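Local atomic coordinates of tRNA (guanine-N(1)-)-methyltransferase (Corynebacterium diphtheriae, PDB entry 7KFF), a protein that transfers a methyl group from S-adenosyl-L-methionine to N1 of guanine in tRNA, probably guanine 37 beside the anticodon, as TrmD enzymes of the SPOUT class do. Residues H34-K39 against G216-T221; D44-G49 against A209-I214. All blocks are in the same frame, centred on the assembly; numbering follows the deposited sequence.

Both contacts pack an early part of the chain, helix 35-42 and strand 46-52, against the end of helix 200-211 and the loop that follows it. Their centres lie about 9 Å apart; both are partly buried and touch the second subunit. Interaction 2 lies deeper: the outermost strand of this chain's parallel sheet and the residue before it meet the helix end through aliphatic side chains, with one methyl near a backbone carbonyl. Interaction 1, farther from the chain's centre, has more residues within reach of that subunit and adds a water that bridges two carbonyls. Val217 connects the two, its CG2 lying 3.7 Å from CD1 of Leu45 while its CG1 faces Leu36.

Interaction 1: H34-K39 against G216-T221; sequences HALLGK and GVLGNT
Leu36, on the first turn of helix 35-42, reaches across to Val217 and Leu218 with its forked end, and the apolar contacts rest on this one side chain. Its CG stands anti to the backbone N (chi1 -163°), which carries the fork out to the loop. CD2 does double duty, lying 3.7 Å from CG1 of Val217 and also close to CD2 of Leu218. The Leu218 side chain starts away from the helix and turns its end back, meeting Leu36 roughly perpendicularly. Leucine suits the place because its two methyls can serve different neighbours: CD1 lies against the main chain, 3.2 Å from O of Val217, and CD2 also comes within 3.7 Å of that O of Val217, so both branches meet the carbonyl.

The polar part runs through water. One molecule donates to both backbone carbonyls, 3.0 Å from O of Leu36 and 2.8 Å from O of Val217, so it bridges helix and loop without any polar side chain. Leu36 and Leu37 also pack on Ile197 of the second subunit, placing the helix side of this contact at the dimer interface; TrmD, like most SPOUT methyltransferases, works as a dimer.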
ATOM      1  N   HIS A  34      -7.812  -3.500 -15.168  1.00 16.12           N
ATOM      2  CA  HIS A  34      -8.555  -2.255 -15.222  1.00 16.76           C
ATOM      3  C   HIS A  34      -7.608  -1.084 -15.403  1.00 15.94           C
ATOM      4  O   HIS A  34      -6.400  -1.188 -15.193  1.00 17.05           O
ATOM      5  CB  HIS A  34      -9.328  -2.042 -13.917  1.00 19.81           C
ATOM      6  CG  HIS A  34     -10.429  -3.024 -13.724  1.00 22.54           C
ATOM      7  ND1 HIS A  34     -10.913  -3.384 -12.481  1.00 25.49           N
ATOM      8  CD2 HIS A  34     -11.153  -3.720 -14.628  1.00 24.05           C
ATOM      9  CE1 HIS A  34     -11.867  -4.287 -12.634  1.00 25.85           C
ATOM     10  NE2 HIS A  34     -12.040  -4.498 -13.924  1.00 27.40           N
ATOM     11  N   ALA A  35      -8.181   0.039 -15.830  1.00 16.49           N
ATOM     12  CA  ALA A  35      -7.480   1.329 -15.896  1.00 17.24           C
ATOM     13  C   ALA A  35      -6.156   1.152 -16.643  1.00 16.39           C
ATOM     14  O   ALA A  35      -6.128   0.498 -17.697  1.00 17.23           O
ATOM     15  CB  ALA A  35      -7.381   1.947 -14.503  1.00 19.22           C
ATOM     16  N   LEU A  36      -5.049   1.714 -16.139  1.00 16.66           N
ATOM     17  CA  LEU A  36      -3.838   1.839 -16.942  1.00 17.03           C
ATOM     18  C   LEU A  36      -3.171   0.489 -17.198  1.00 15.26           C
ATOM     19  O   LEU A  36      -2.605   0.272 -18.273  1.00 16.56           O
ATOM     20  CB  LEU A  36      -2.876   2.806 -16.266  1.00 19.66           C
ATOM     21  CG  LEU A  36      -1.763   3.355 -17.134  1.00 22.92           C
ATOM     22  CD1 LEU A  36      -2.409   4.204 -18.255  1.00 26.00           C
ATOM     23  CD2 LEU A  36      -0.779   4.172 -16.330  1.00 23.65           C
ATOM     24  N   LEU A  37      -3.206  -0.431 -16.226  1.00 15.00           N
ATOM     25  CA  LEU A  37      -2.616  -1.745 -16.475  1.00 14.51           C
ATOM     26  C   LEU A  37      -3.391  -2.505 -17.546  1.00 15.13           C
ATOM     27  O   LEU A  37      -2.794  -3.219 -18.354  1.00 16.11           O
ATOM     28  CB  LEU A  37      -2.473  -2.561 -15.190  1.00 15.20           C
ATOM     29  CG  LEU A  37      -1.143  -2.348 -14.451  1.00 18.53           C
ATOM     30  CD1 LEU A  37      -0.943  -0.942 -13.996  1.00 19.18           C
ATOM     31  CD2 LEU A  37      -1.047  -3.322 -13.282  1.00 20.39           C
ATOM     32  N   GLY A  38      -4.712  -2.347 -17.590  1.00 15.45           N
ATOM     33  CA  GLY A  38      -5.468  -2.931 -18.691  1.00 15.87           C
ATOM     34  C   GLY A  38      -5.034  -2.376 -20.038  1.00 16.92           C
ATOM     35  O   GLY A  38      -4.896  -3.123 -21.019  1.00 18.04           O
ATOM     36  N   LYS A  39      -4.738  -1.068 -20.081  1.00 17.87           N
ATOM     37  CA  LYS A  39      -4.234  -0.447 -21.301  1.00 20.43           C
ATOM     38  C   LYS A  39      -2.863  -1.000 -21.651  1.00 19.01           C
ATOM     39  O   LYS A  39      -2.549  -1.223 -22.826  1.00 20.56           O
ATOM     40  CB  LYS A  39      -4.102   1.065 -21.110  1.00 28.40           C
ATOM     41  CG  LYS A  39      -5.322   1.927 -21.349  1.00 39.77           C
ATOM     42  CD  LYS A  39      -6.604   1.246 -20.995  1.00 49.20           C
ATOM     43  CE  LYS A  39      -7.221   0.630 -22.234  1.00 55.65           C
ATOM     44  NZ  LYS A  39      -8.070  -0.560 -21.925  1.00 59.53           N
ATOM     45  N   GLY A 216       5.802   3.558 -22.374  1.00 25.89           N
ATOM     46  CA  GLY A 216       4.573   3.372 -23.103  1.00 26.78           C
ATOM     47  C   GLY A 216       3.327   3.251 -22.244  1.00 27.53           C
ATOM     48  O   GLY A 216       2.211   3.383 -22.773  1.00 29.64           O
ATOM     49  N   VAL A 217       3.480   2.988 -20.941  1.00 25.99           N
ATOM     50  CA  VAL A 217       2.318   2.714 -20.100  1.00 26.88           C
ATOM     51  C   VAL A 217       1.611   3.997 -19.684  1.00 29.48           C
ATOM     52  O   VAL A 217       0.384   4.111 -19.807  1.00 30.40           O
ATOM     53  CB  VAL A 217       2.734   1.866 -18.889  1.00 25.67           C
ATOM     54  CG1 VAL A 217       1.585   1.767 -17.891  1.00 26.58           C
ATOM     55  CG2 VAL A 217       3.168   0.476 -19.363  1.00 24.61           C
ATOM     56  N   LEU A 218       2.363   4.985 -19.189  1.00 32.07           N
ATOM     57  CA  LEU A 218       1.740   6.237 -18.765  1.00 38.04           C
ATOM     58  C   LEU A 218       1.234   7.056 -19.944  1.00 46.12           C
ATOM     59  O   LEU A 218       0.278   7.826 -19.792  1.00 48.26           O
ATOM     60  CB  LEU A 218       2.711   7.066 -17.926  1.00 38.00           C
ATOM     61  CG  LEU A 218       2.832   6.601 -16.473  1.00 37.52           C
ATOM     62  CD1 LEU A 218       4.061   7.212 -15.811  1.00 38.07           C
ATOM     63  CD2 LEU A 218       1.578   6.949 -15.675  1.00 37.70           C
ATOM     64  N   GLY A 219       1.855   6.923 -21.109  1.00 51.03           N
ATOM     65  CA  GLY A 219       1.421   7.650 -22.281  1.00 58.09           C
ATOM     66  C   GLY A 219       1.980   9.060 -22.332  1.00 64.19           C
ATOM     67  O   GLY A 219       2.496   9.609 -21.357  1.00 64.88           O
ATOM     68  N   ASN A 220       1.837   9.671 -23.511  1.00 69.03           N
ATOM     69  CA  ASN A 220       2.516  10.930 -23.801  1.00 73.50           C
ATOM     70  C   ASN A 220       2.260  12.010 -22.753  1.00 74.93           C
ATOM     71  O   ASN A 220       3.097  12.904 -22.577  1.00 74.77           O
ATOM     72  CB  ASN A 220       2.102  11.412 -25.197  1.00 75.96           C
ATOM     73  CG  ASN A 220       0.591  11.401 -25.400  1.00 78.01           C
ATOM     74  OD1 ASN A 220      -0.166  11.827 -24.527  1.00 78.45           O
ATOM     75  ND2 ASN A 220       0.149  10.904 -26.552  1.00 78.91           N
ATOM     76  N   THR A 221       1.139  11.939 -22.028  1.00 75.87           N
ATOM     77  CA  THR A 221       0.722  13.052 -21.179  1.00 76.18           C
ATOM     78  C   THR A 221       1.193  12.951 -19.733  1.00 74.79           C
ATOM     79  O   THR A 221       1.280  13.983 -19.058  1.00 74.64           O
ATOM     80  CB  THR A 221      -0.810  13.184 -21.181  1.00 77.51           C
ATOM     81  OG1 THR A 221      -1.278  13.389 -22.520  1.00 77.92           O
ATOM     82  CG2 THR A 221      -1.255  14.354 -20.300  1.00 77.74           C
TER
HETATM   83  O   HOH W   1      -1.189   1.827 -20.405  1.00 36.95           O

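Interaction 2: D44-G49 against A209-I214; sequences DLLSVG and AVVRLI
The contact belongs to the hydrophobic layer between the parallel sheet of the SPOUT domain and the helices packed on it: Leu45, just before strand 46-52, and Leu46, its first residue, meet Val211 and Ile214, where helix 200-211 runs out into a turn. Leu46 and Val211 make the deeper pair. CD1 of Leu46 sits 4.0 Å from CG2 of Val211, and the two side chains cross at about a right angle and touch through one methyl each. A chi1 of -178° keeps the Leu46 side chain extended from the strand toward the helix. Leu37 of helix 35-42 touches both residues, and Leu19 of the neighbouring strand 17-23 also packs on Leu46.

Nearer the surface, Ile214 faces Leu45 more loosely. Its CG2 lies 4.4 Å from CB of Leu45, while CD1 of Ile214 approaches O of Leu45 at 4.1 Å. A type I beta turn from Val211 to Ile214, closed by a bond of 3.0 Å from N of Ile214 to O of Val211, brings Ile214 round to the same side as Val211. On the other segment, Asp44 ends helix 35-42 as the C-prime residue of a Schellman motif, its positive phi of 59° turning the chain so that Leu45 and Leu46 can lead into the strand. Beta-branched valine and isoleucine give compact, stiff surfaces for the longer, more adaptable leucines. The strand's own backbone bonds run to strand 17-23, Leu45 and Ser47 both pairing with Met17. With no polar side chain or hydrogen bond between the two segments, the fit probably rests on shape and on keeping water from the buried Leu46-Val211 pair, less so at the partly exposed Leu45 and Ile214.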
ATOM      1  N   ASP A  44       0.557  -4.717 -25.454  1.00 18.46           N
ATOM      2  CA  ASP A  44       1.523  -5.813 -25.389  1.00 18.96           C
ATOM      3  C   ASP A  44       2.724  -5.481 -24.502  1.00 19.49           C
ATOM      4  O   ASP A  44       3.826  -5.990 -24.718  1.00 21.41           O
ATOM      5  CB  ASP A  44       2.008  -6.256 -26.774  1.00 21.49           C
ATOM      6  CG  ASP A  44       1.103  -7.283 -27.431  1.00 23.85           C
ATOM      7  OD1 ASP A  44       0.395  -8.044 -26.721  1.00 21.95           O
ATOM      8  OD2 ASP A  44       1.137  -7.349 -28.669  1.00 28.77           O
ATOM      9  N   LEU A  45       2.531  -4.648 -23.481  1.00 17.65           N
ATOM     10  CA  LEU A  45       3.587  -4.300 -22.537  1.00 17.73           C
ATOM     11  C   LEU A  45       3.499  -5.110 -21.254  1.00 18.67           C
ATOM     12  O   LEU A  45       4.446  -5.102 -20.463  1.00 19.83           O
ATOM     13  CB  LEU A  45       3.507  -2.800 -22.211  1.00 19.58           C
ATOM     14  CG  LEU A  45       3.709  -1.856 -23.403  1.00 22.33           C
ATOM     15  CD1 LEU A  45       3.431  -0.424 -22.991  1.00 22.75           C
ATOM     16  CD2 LEU A  45       5.123  -2.006 -23.924  1.00 26.01           C
ATOM     17  N   LEU A  46       2.390  -5.816 -21.055  1.00 16.91           N
ATOM     18  CA  LEU A  46       2.136  -6.531 -19.814  1.00 15.97           C
ATOM     19  C   LEU A  46       1.356  -7.790 -20.145  1.00 15.03           C
ATOM     20  O   LEU A  46       0.476  -7.764 -21.003  1.00 15.71           O
ATOM     21  CB  LEU A  46       1.334  -5.647 -18.860  1.00 16.43           C
ATOM     22  CG  LEU A  46       1.012  -6.222 -17.485  1.00 17.38           C
ATOM     23  CD1 LEU A  46       2.275  -6.453 -16.677  1.00 19.26           C
ATOM     24  CD2 LEU A  46       0.050  -5.332 -16.730  1.00 18.10           C
ATOM     25  N   SER A  47       1.678  -8.873 -19.437  1.00 15.36           N
ATOM     26  CA  SER A  47       0.971 -10.140 -19.522  1.00 15.11           C
ATOM     27  C   SER A  47       0.706 -10.567 -18.089  1.00 14.72           C
ATOM     28  O   SER A  47       1.617 -10.521 -17.257  1.00 15.74           O
ATOM     29  CB  SER A  47       1.835 -11.167 -20.237  1.00 18.38           C
ATOM     30  OG  SER A  47       1.196 -12.412 -20.350  1.00 20.67           O
ATOM     31  N   VAL A  48      -0.529 -10.973 -17.790  1.00 15.02           N
ATOM     32  CA  VAL A  48      -0.928 -11.281 -16.422  1.00 15.10           C
ATOM     33  C   VAL A  48      -1.531 -12.673 -16.348  1.00 15.16           C
ATOM     34  O   VAL A  48      -2.481 -12.989 -17.086  1.00 16.40           O
ATOM     35  CB  VAL A  48      -1.944 -10.256 -15.896  1.00 15.80           C
ATOM     36  CG1 VAL A  48      -2.455 -10.641 -14.524  1.00 16.94           C
ATOM     37  CG2 VAL A  48      -1.338  -8.855 -15.916  1.00 17.52           C
ATOM     38  N   GLY A  49      -1.011 -13.473 -15.417  1.00 14.48           N
ATOM     39  CA  GLY A  49      -1.612 -14.738 -15.051  1.00 14.59           C
ATOM     40  C   GLY A  49      -1.961 -14.763 -13.574  1.00 14.19           C
ATOM     41  O   GLY A  49      -1.116 -14.446 -12.740  1.00 17.50           O
ATOM     42  N   ALA A 209       3.081   0.532  -9.138  1.00 12.59           N
ATOM     43  CA  ALA A 209       4.315   1.297  -9.030  1.00 12.78           C
ATOM     44  C   ALA A 209       5.371   0.822 -10.012  1.00 13.26           C
ATOM     45  O   ALA A 209       6.170   1.626 -10.504  1.00 13.88           O
ATOM     46  CB  ALA A 209       4.837   1.239  -7.605  1.00 13.42           C
ATOM     47  N   VAL A 210       5.397  -0.475 -10.305  1.00 13.42           N
ATOM     48  CA  VAL A 210       6.363  -1.041 -11.244  1.00 13.08           C
ATOM     49  C   VAL A 210       5.932  -0.814 -12.687  1.00 14.23           C
ATOM     50  O   VAL A 210       6.725  -0.351 -13.512  1.00 14.47           O
ATOM     51  CB  VAL A 210       6.548  -2.541 -10.946  1.00 13.86           C
ATOM     52  CG1 VAL A 210       7.376  -3.227 -12.020  1.00 14.85           C
ATOM     53  CG2 VAL A 210       7.195  -2.712  -9.567  1.00 14.15           C
ATOM     54  N   VAL A 211       4.692  -1.172 -13.023  1.00 14.27           N
ATOM     55  CA  VAL A 211       4.286  -1.145 -14.428  1.00 14.87           C
ATOM     56  C   VAL A 211       4.247   0.277 -14.962  1.00 14.23           C
ATOM     57  O   VAL A 211       4.503   0.496 -16.151  1.00 15.99           O
ATOM     58  CB  VAL A 211       2.959  -1.910 -14.615  1.00 16.22           C
ATOM     59  CG1 VAL A 211       2.424  -1.730 -16.030  1.00 18.28           C
ATOM     60  CG2 VAL A 211       3.143  -3.404 -14.273  1.00 16.87           C
ATOM     61  N   ARG A 212       3.935   1.257 -14.121  1.00 14.30           N
ATOM     62  CA  ARG A 212       3.915   2.628 -14.619  1.00 15.43           C
ATOM     63  C   ARG A 212       5.292   3.120 -15.055  1.00 15.58           C
ATOM     64  O   ARG A 212       5.372   4.156 -15.723  1.00 17.88           O
ATOM     65  CB  ARG A 212       3.316   3.593 -13.610  1.00 16.06           C
ATOM     66  CG  ARG A 212       4.168   3.837 -12.402  1.00 16.27           C
ATOM     67  CD  ARG A 212       3.510   4.791 -11.401  1.00 17.82           C
ATOM     68  NE  ARG A 212       3.471   6.200 -11.794  1.00 18.11           N
ATOM     69  CZ  ARG A 212       4.480   7.059 -11.659  1.00 17.95           C
ATOM     70  NH1 ARG A 212       5.646   6.672 -11.190  1.00 17.03           N
ATOM     71  NH2 ARG A 212       4.311   8.318 -12.003  1.00 21.05           N
ATOM     72  N   LEU A 213       6.359   2.417 -14.708  1.00 15.15           N
ATOM     73  CA  LEU A 213       7.712   2.761 -15.127  1.00 15.35           C
ATOM     74  C   LEU A 213       8.127   2.071 -16.421  1.00 17.16           C
ATOM     75  O   LEU A 213       9.249   2.297 -16.898  1.00 20.72           O
ATOM     76  CB  LEU A 213       8.701   2.450 -14.008  1.00 15.31           C
ATOM     77  CG  LEU A 213       8.426   3.174 -12.711  1.00 15.54           C
ATOM     78  CD1 LEU A 213       9.396   2.726 -11.639  1.00 16.06           C
ATOM     79  CD2 LEU A 213       8.445   4.697 -12.867  1.00 17.72           C
ATOM     80  N   ILE A 214       7.259   1.251 -17.004  1.00 17.46           N
ATOM     81  CA  ILE A 214       7.545   0.648 -18.308  1.00 18.83           C
ATOM     82  C   ILE A 214       7.242   1.678 -19.389  1.00 20.61           C
ATOM     83  O   ILE A 214       6.115   2.201 -19.436  1.00 20.46           O
ATOM     84  CB  ILE A 214       6.700  -0.614 -18.509  1.00 20.00           C
ATOM     85  CG1 ILE A 214       7.046  -1.654 -17.442  1.00 20.74           C
ATOM     86  CG2 ILE A 214       6.890  -1.173 -19.920  1.00 21.26           C
ATOM     87  CD1 ILE A 214       6.245  -2.916 -17.531  1.00 22.60           C
TER